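Local coordinates for protein methylxanthine N3-demethylase NdmB (Pseudomonas putida, PDB 6ICL) that removes the N3-methyl group from theobromine and related methylxanthines as formaldehyde, acting as a Rieske non-heme iron oxygenase in caffeine degradation, at residues R251-N259 and F342-S350. Residues are numbered along the deposited sequence; the frame is centred on the assembly and turned at random.
Sequences RCTMPYSVN and FRKWHKELS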
ATOM      1  N   ARG A 251      37.484  18.004  16.967  1.00 38.69           N
ATOM      2  CA  ARG A 251      37.139  18.182  18.367  1.00 37.96           C
ATOM      3  C   ARG A 251      35.813  17.476  18.584  1.00 42.13           C
ATOM      4  O   ARG A 251      34.814  17.810  17.935  1.00 40.31           O
ATOM      5  CB  ARG A 251      37.049  19.661  18.741  1.00 42.44           C
ATOM      6  CG  ARG A 251      38.395  20.395  18.655  1.00 44.75           C
ATOM      7  CD  ARG A 251      38.245  21.842  19.112  1.00 41.49           C
ATOM      8  NE  ARG A 251      37.639  21.939  20.443  1.00 44.76           N
ATOM      9  CZ  ARG A 251      37.457  23.091  21.080  1.00 42.53           C
ATOM     10  NH1 ARG A 251      37.839  24.218  20.495  1.00 45.31           N
ATOM     11  NH2 ARG A 251      36.914  23.125  22.292  1.00 42.71           N
ATOM     12  N   CYS A 252      35.807  16.498  19.483  1.00 41.32           N
ATOM     13  CA  CYS A 252      34.736  15.510  19.574  1.00 36.64           C
ATOM     14  C   CYS A 252      34.220  15.476  20.998  1.00 43.13           C
ATOM     15  O   CYS A 252      34.742  14.695  21.801  1.00 40.64           O
ATOM     16  CB  CYS A 252      35.249  14.130  19.151  1.00 34.49           C
ATOM     17  SG  CYS A 252      35.732  14.008  17.429  1.00 39.72           S
ATOM     18  N   THR A 253      33.199  16.282  21.313  1.00 36.13           N
ATOM     19  CA  THR A 253      32.651  16.208  22.656  1.00 37.21           C
ATOM     20  C   THR A 253      32.060  14.827  22.882  1.00 41.16           C
ATOM     21  O   THR A 253      31.287  14.325  22.055  1.00 36.90           O
ATOM     22  CB  THR A 253      31.581  17.270  22.894  1.00 39.30           C
ATOM     23  OG1 THR A 253      32.066  18.555  22.505  1.00 40.08           O
ATOM     24  CG2 THR A 253      31.222  17.318  24.341  1.00 35.39           C
ATOM     25  N   MET A 254      32.438  14.209  23.996  1.00 39.00           N
ATOM     26  CA  MET A 254      31.894  12.915  24.369  1.00 37.40           C
ATOM     27  C   MET A 254      30.441  13.048  24.839  1.00 39.92           C
ATOM     28  O   MET A 254      30.066  14.057  25.444  1.00 40.95           O
ATOM     29  CB  MET A 254      32.756  12.289  25.453  1.00 38.79           C
ATOM     30  CG  MET A 254      34.192  12.030  24.990  1.00 40.40           C
ATOM     31  SD  MET A 254      34.315  10.655  23.826  1.00 40.60           S
ATOM     32  CE  MET A 254      33.969   9.295  24.946  1.00 37.17           C
ATOM     33  N   PRO A 255      29.619  12.012  24.602  1.00 36.31           N
ATOM     34  CA  PRO A 255      29.991  10.710  24.054  1.00 34.58           C
ATOM     35  C   PRO A 255      29.807  10.561  22.561  1.00 34.73           C
ATOM     36  O   PRO A 255      30.273   9.562  22.050  1.00 36.52           O
ATOM     37  CB  PRO A 255      29.058   9.745  24.786  1.00 33.34           C
ATOM     38  CG  PRO A 255      28.111  10.624  25.630  1.00 36.22           C
ATOM     39  CD  PRO A 255      28.230  12.003  25.082  1.00 38.48           C
ATOM     40  N   TYR A 256      29.212  11.536  21.852  1.00 36.62           N
ATOM     41  CA  TYR A 256      28.765  11.219  20.495  1.00 35.06           C
ATOM     42  C   TYR A 256      28.879  12.363  19.493  1.00 37.90           C
ATOM     43  O   TYR A 256      28.196  12.318  18.460  1.00 33.05           O
ATOM     44  CB  TYR A 256      27.287  10.779  20.509  1.00 35.59           C
ATOM     45  CG  TYR A 256      26.963   9.552  21.329  1.00 35.29           C
ATOM     46  CD1 TYR A 256      27.587   8.328  21.070  1.00 33.50           C
ATOM     47  CD2 TYR A 256      26.004   9.597  22.332  1.00 31.21           C
ATOM     48  CE1 TYR A 256      27.286   7.194  21.803  1.00 30.98           C
ATOM     49  CE2 TYR A 256      25.694   8.459  23.065  1.00 34.33           C
ATOM     50  CZ  TYR A 256      26.338   7.259  22.788  1.00 37.31           C
ATOM     51  OH  TYR A 256      26.040   6.118  23.508  1.00 36.50           O
ATOM     52  N   SER A 257      29.695  13.381  19.736  1.00 32.01           N
ATOM     53  CA  SER A 257      29.772  14.492  18.808  1.00 37.69           C
ATOM     54  C   SER A 257      31.093  14.498  18.052  1.00 37.93           C
ATOM     55  O   SER A 257      32.120  13.990  18.530  1.00 38.59           O
ATOM     56  CB  SER A 257      29.587  15.823  19.534  1.00 35.16           C
ATOM     57  OG  SER A 257      28.392  15.781  20.287  1.00 34.44           O
ATOM     58  N   VAL A 258      31.056  15.088  16.861  1.00 34.77           N
ATOM     59  CA  VAL A 258      32.243  15.286  16.026  1.00 32.68           C
ATOM     60  C   VAL A 258      32.160  16.672  15.409  1.00 38.02           C
ATOM     61  O   VAL A 258      31.203  16.976  14.689  1.00 38.80           O
ATOM     62  CB  VAL A 258      32.388  14.246  14.898  1.00 38.57           C
ATOM     63  CG1 VAL A 258      33.661  14.557  14.065  1.00 34.78           C
ATOM     64  CG2 VAL A 258      32.442  12.847  15.445  1.00 34.45           C
ATOM     65  N   ASN A 259      33.165  17.502  15.661  1.00 39.45           N
ATOM     66  CA  ASN A 259      33.352  18.744  14.929  1.00 35.91           C
ATOM     67  C   ASN A 259      34.592  18.566  14.060  1.00 42.72           C
ATOM     68  O   ASN A 259      35.711  18.464  14.583  1.00 38.19           O
ATOM     69  CB  ASN A 259      33.492  19.931  15.887  1.00 38.94           C
ATOM     70  CG  ASN A 259      33.586  21.255  15.158  1.00 43.12           C
ATOM     71  OD1 ASN A 259      32.569  21.927  14.918  1.00 44.32           O
ATOM     72  ND2 ASN A 259      34.805  21.640  14.783  1.00 42.27           N
ATOM     73  N   PHE A 342      38.220   5.828  21.477  1.00 42.36           N
ATOM     74  CA  PHE A 342      36.812   6.120  21.734  1.00 38.84           C
ATOM     75  C   PHE A 342      36.188   5.040  22.611  1.00 35.28           C
ATOM     76  O   PHE A 342      35.544   5.330  23.633  1.00 36.64           O
ATOM     77  CB  PHE A 342      36.097   6.234  20.387  1.00 38.75           C
ATOM     78  CG  PHE A 342      34.618   6.527  20.472  1.00 39.66           C
ATOM     79  CD1 PHE A 342      34.160   7.784  20.867  1.00 35.25           C
ATOM     80  CD2 PHE A 342      33.694   5.573  20.070  1.00 36.36           C
ATOM     81  CE1 PHE A 342      32.789   8.062  20.896  1.00 36.36           C
ATOM     82  CE2 PHE A 342      32.314   5.839  20.089  1.00 37.52           C
ATOM     83  CZ  PHE A 342      31.867   7.089  20.501  1.00 35.69           C
ATOM     84  N   ARG A 343      36.384   3.781  22.231  1.00 37.24           N
ATOM     85  CA  ARG A 343      35.880   2.670  23.032  1.00 40.37           C
ATOM     86  C   ARG A 343      36.478   2.663  24.439  1.00 40.94           C
ATOM     87  O   ARG A 343      35.767   2.417  25.422  1.00 41.71           O
ATOM     88  CB  ARG A 343      36.170   1.357  22.311  1.00 40.65           C
ATOM     89  CG  ARG A 343      35.475   1.279  20.977  1.00 41.21           C
ATOM     90  CD  ARG A 343      35.741   0.007  20.253  1.00 38.16           C
ATOM     91  NE  ARG A 343      34.943  -0.014  19.041  1.00 40.47           N
ATOM     92  CZ  ARG A 343      34.426  -1.101  18.490  1.00 43.46           C
ATOM     93  NH1 ARG A 343      34.623  -2.282  19.047  1.00 46.39           N
ATOM     94  NH2 ARG A 343      33.692  -1.008  17.390  1.00 40.39           N
ATOM     95  N   LYS A 344      37.779   2.950  24.559  1.00 43.75           N
ATOM     96  CA  LYS A 344      38.417   3.002  25.877  1.00 39.53           C
ATOM     97  C   LYS A 344      37.735   4.014  26.775  1.00 41.54           C
ATOM     98  O   LYS A 344      37.408   3.721  27.930  1.00 41.75           O
ATOM     99  CB  LYS A 344      39.897   3.366  25.743  1.00 46.24           C
ATOM    100  CG  LYS A 344      40.808   2.251  25.270  1.00 50.31           C
ATOM    101  CD  LYS A 344      42.272   2.583  25.640  1.00 61.15           C
ATOM    102  CE  LYS A 344      43.284   1.588  25.037  1.00 60.89           C
ATOM    103  NZ  LYS A 344      43.153   0.193  25.562  1.00 66.78           N
ATOM    104  N   TRP A 345      37.526   5.229  26.265  1.00 39.74           N
ATOM    105  CA  TRP A 345      36.961   6.260  27.119  1.00 38.87           C
ATOM    106  C   TRP A 345      35.494   5.986  27.413  1.00 39.60           C
ATOM    107  O   TRP A 345      35.037   6.246  28.530  1.00 42.42           O
ATOM    108  CB  TRP A 345      37.156   7.636  26.487  1.00 41.23           C
ATOM    109  CG  TRP A 345      37.074   8.761  27.461  1.00 41.85           C
ATOM    110  CD1 TRP A 345      36.849   8.669  28.809  1.00 41.08           C
ATOM    111  CD2 TRP A 345      37.225  10.152  27.175  1.00 36.19           C
ATOM    112  NE1 TRP A 345      36.833   9.923  29.370  1.00 40.83           N
ATOM    113  CE2 TRP A 345      37.068  10.849  28.390  1.00 36.90           C
ATOM    114  CE3 TRP A 345      37.462  10.879  26.003  1.00 41.38           C
ATOM    115  CZ2 TRP A 345      37.144  12.230  28.472  1.00 39.41           C
ATOM    116  CZ3 TRP A 345      37.550  12.261  26.089  1.00 36.13           C
ATOM    117  CH2 TRP A 345      37.400  12.918  27.317  1.00 40.08           C
ATOM    118  N   HIS A 346      34.754   5.416  26.454  1.00 38.97           N
ATOM    119  CA  HIS A 346      33.375   5.025  26.737  1.00 40.62           C
ATOM    120  C   HIS A 346      33.326   3.995  27.864  1.00 41.74           C
ATOM    121  O   HIS A 346      32.523   4.118  28.792  1.00 41.23           O
ATOM    122  CB  HIS A 346      32.699   4.483  25.470  1.00 37.69           C
ATOM    123  CG  HIS A 346      31.826   5.483  24.779  1.00 38.43           C
ATOM    124  ND1 HIS A 346      30.466   5.561  25.009  1.00 39.34           N
ATOM    125  CD2 HIS A 346      32.116   6.458  23.881  1.00 39.11           C
ATOM    126  CE1 HIS A 346      29.956   6.537  24.275  1.00 38.68           C
ATOM    127  NE2 HIS A 346      30.935   7.096  23.581  1.00 39.28           N
ATOM    128  N   LYS A 347      34.202   2.983  27.810  1.00 39.66           N
ATOM    129  CA  LYS A 347      34.201   1.948  28.846  1.00 43.05           C
ATOM    130  C   LYS A 347      34.544   2.528  30.207  1.00 40.03           C
ATOM    131  O   LYS A 347      33.929   2.174  31.218  1.00 42.37           O
ATOM    132  CB  LYS A 347      35.198   0.838  28.497  1.00 47.68           C
ATOM    133  CG  LYS A 347      35.159  -0.351  29.462  1.00 47.73           C
ATOM    134  CD  LYS A 347      33.778  -0.994  29.428  1.00 53.69           C
ATOM    135  CE  LYS A 347      33.675  -2.242  30.289  1.00 53.90           C
ATOM    136  NZ  LYS A 347      32.241  -2.667  30.456  1.00 57.41           N
ATOM    137  N   GLU A 348      35.530   3.420  30.246  1.00 40.70           N
ATOM    138  CA  GLU A 348      35.936   4.031  31.501  1.00 44.71           C
ATOM    139  C   GLU A 348      34.824   4.908  32.067  1.00 46.66           C
ATOM    140  O   GLU A 348      34.545   4.875  33.274  1.00 47.62           O
ATOM    141  CB  GLU A 348      37.215   4.834  31.266  1.00 46.31           C
ATOM    142  CG  GLU A 348      37.671   5.703  32.424  1.00 47.75           C
ATOM    143  CD  GLU A 348      38.873   6.545  32.047  1.00 52.42           C
ATOM    144  OE1 GLU A 348      39.709   6.075  31.227  1.00 51.34           O
ATOM    145  OE2 GLU A 348      38.965   7.687  32.550  1.00 54.16           O
ATOM    146  N   LEU A 349      34.169   5.691  31.197  1.00 46.93           N
ATOM    147  CA  LEU A 349      33.031   6.506  31.613  1.00 47.22           C
ATOM    148  C   LEU A 349      31.892   5.642  32.129  1.00 41.22           C
ATOM    149  O   LEU A 349      31.268   5.966  33.147  1.00 46.15           O
ATOM    150  CB  LEU A 349      32.550   7.363  30.445  1.00 43.77           C
ATOM    151  CG  LEU A 349      33.516   8.454  30.033  1.00 42.88           C
ATOM    152  CD1 LEU A 349      33.210   8.910  28.609  1.00 43.01           C
ATOM    153  CD2 LEU A 349      33.437   9.620  31.005  1.00 41.51           C
ATOM    154  N   SER A 350      31.607   4.540  31.442  1.00 39.94           N
ATOM    155  CA  SER A 350      30.552   3.638  31.891  1.00 42.65           C
ATOM    156  C   SER A 350      30.835   3.105  33.294  1.00 48.35           C
ATOM    157  O   SER A 350      29.926   2.997  34.127  1.00 48.30           O
ATOM    158  CB  SER A 350      30.422   2.486  30.895  1.00 39.85           C
ATOM    159  OG  SER A 350      29.569   1.475  31.384  1.00 41.28           O
TER
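Over one face of the Trp345 indole lies the side chain of Met254, its CG offset toward the rim and 3.9 Å from the centroid of the six-membered ring in a CH-pi contact. The Phe342 ring receives Pro255 O at its edge, where CE1 approaches that oxygen to 3.1 Å, and His346, one helical turn on, lays CD2 over one face near the rim. Pro255 O also lies at the edge of the His346 imidazole, 7° out of its plane, and NE2 donates to it at 3.0 Å with an N-H...O angle of 164°. Pro255 CB sits over the centre of the Tyr256 ring and also touches His346 CE1 at 3.4 Å. Here a beta hairpin, strands 246-253 and 257-264, turns through the cis peptide bond between Met254 and Pro255 and packs its turn against helix 337-355 in the C-terminal oxygenase domain, away from the iron sites. Met254 is bent at chi2 and chi3 (-72° and -71°), which brings SD into oblique Met-aromatic contacts with Phe342 and Trp345 and sends CE on to Leu349 CD1, 3.8 Å away. Outside the two segments, His346 ND1 is hydrogen-bonded with Tyr32 OH, and the bonds at both nitrogens together restrain the imidazole's rotation; Tyr256 OH is hydrogen-bonded with Glu186 OE1.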